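Local coordinates for membrane-associated lipoprotein (Ureaplasma parvum, PDB 3K63) that is a membrane-associated lipoprotein of unknown function, represented here by its Lipoprotein_17 domain, which may take part in lipid binding, at residues P25-N28 with Y29-L33. Numbering follows the deposited sequence.
Sequences PNQN and YDQLL
Gln31 folds its side chain back over the start of a short 3-10 turn and accepts a weak hydrogen bond from the backbone of Asn28, with Asn28 N 3.3 Å from Gln31 OE1. The turn lies in the loop that joins strand 17-21 to helix 34-40 of the Lipoprotein_17 domain. The return bond is main-chain: Gln31 N donates to Asn28 O at 3.2 Å, closing a type I turn over Tyr29 and Asp30, and is fairly straight at the hydrogen (159°). The next bond, from Leu32 N to Tyr29 O, continues the 3-10 turn. The weak bond from Asn28 N to Gln31 OE1 is a side-chain to main-chain link across the turn, and glutamine suits it because an extended chain beyond CG carries the amide oxygen back three residues. The same OE1 lies 3.6 Å from Gln27 CA.

Gln27 and Leu32 cross at about a right angle, the methyl Leu32 CD2 meeting the amide oxygen Gln27 OE1 at 3.8 Å. Leucine fits this inner position: it is buried and packed on Phe24, and Leu32 CG lies 3.7 Å from Asn28 O. Tyr29 points away from residues 25-28, its ring meeting that of Phe19 with planes at about 45° and its hydroxyl hydrogen-bonded to Phe19 N and Asp18 OD1, which ties the turn to strand 17-21. After the turn, Leu33 takes the N-cap position of helix 34-40. At the exposed surface, Asp30 places CG between its backbone N and carbonyl carbon (chi1 60°), which turns the carboxylate back along the turn until OD1 rests 3.5 Å from Asn28 CB.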
# COMPACT_ATOMS: atom_id res chain seq x y z
N PRO A 25 14.45 -2.16 0.15
CA PRO A 25 14.48 -3.33 1.04
C PRO A 25 14.65 -3.14 2.55
O PRO A 25 14.01 -3.85 3.33
CB PRO A 25 15.60 -4.18 0.44
CG PRO A 25 16.51 -3.16 -0.20
CD PRO A 25 15.49 -2.28 -0.88
N ASN A 26 15.47 -2.18 2.99
CA ASN A 26 15.68 -2.01 4.42
C ASN A 26 15.09 -0.76 5.08
O ASN A 26 15.69 -0.21 6.01
CB ASN A 26 17.18 -2.07 4.74
CG ASN A 26 17.91 -3.05 3.87
OD1 ASN A 26 18.53 -2.66 2.87
ND2 ASN A 26 17.83 -4.33 4.21
N GLN A 27 13.94 -0.31 4.61
CA GLN A 27 13.32 0.89 5.19
C GLN A 27 11.87 0.65 5.60
O GLN A 27 11.10 0.07 4.84
CB GLN A 27 13.39 2.06 4.20
CG GLN A 27 14.79 2.51 3.84
CD GLN A 27 14.77 3.74 2.95
OE1 GLN A 27 14.39 4.83 3.37
NE2 GLN A 27 15.18 3.56 1.69
N ASN A 28 11.51 1.10 6.79
CA ASN A 28 10.14 0.93 7.29
C ASN A 28 9.19 1.90 6.61
O ASN A 28 9.60 2.82 5.91
CB ASN A 28 10.07 1.17 8.79
CG ASN A 28 10.93 0.23 9.58
OD1 ASN A 28 11.14 0.43 10.78
ND2 ASN A 28 11.43 -0.82 8.93
N TYR A 29 7.90 1.69 6.86
CA TYR A 29 6.86 2.52 6.28
C TYR A 29 7.01 3.97 6.71
O TYR A 29 6.86 4.87 5.89
CB TYR A 29 5.49 2.05 6.72
CG TYR A 29 5.18 0.62 6.38
CD1 TYR A 29 5.49 0.11 5.12
CD2 TYR A 29 4.54 -0.22 7.29
CE1 TYR A 29 5.18 -1.21 4.78
CE2 TYR A 29 4.23 -1.52 6.96
CZ TYR A 29 4.55 -2.01 5.70
OH TYR A 29 4.23 -3.29 5.35
N ASP A 30 7.32 4.19 7.98
CA ASP A 30 7.43 5.56 8.46
C ASP A 30 8.69 6.32 8.05
O ASP A 30 8.89 7.45 8.47
CB ASP A 30 7.25 5.62 9.99
CG ASP A 30 8.28 4.80 10.76
OD1 ASP A 30 9.21 4.24 10.14
OD2 ASP A 30 8.15 4.72 12.00
N GLN A 31 9.55 5.70 7.25
CA GLN A 31 10.77 6.34 6.77
C GLN A 31 10.60 6.60 5.26
O GLN A 31 11.51 7.11 4.59
CB GLN A 31 11.99 5.44 7.01
CG GLN A 31 12.36 5.28 8.48
CD GLN A 31 13.39 4.17 8.72
OE1 GLN A 31 13.71 3.40 7.81
NE2 GLN A 31 13.91 4.09 9.95
N LEU A 32 9.42 6.28 4.74
CA LEU A 32 9.13 6.45 3.32
C LEU A 32 7.96 7.36 3.01
O LEU A 32 6.84 7.14 3.45
CB LEU A 32 8.86 5.10 2.67
CG LEU A 32 10.05 4.16 2.53
CD1 LEU A 32 9.54 2.80 2.14
CD2 LEU A 32 11.04 4.69 1.49
N LEU A 33 8.23 8.39 2.22
CA LEU A 33 7.18 9.32 1.83
C LEU A 33 6.26 8.61 0.84
O LEU A 33 6.70 7.78 0.05
CB LEU A 33 7.79 10.54 1.15
CG LEU A 33 8.51 11.57 2.02
CD1 LEU A 33 9.42 12.43 1.15
CD2 LEU A 33 7.48 12.44 2.77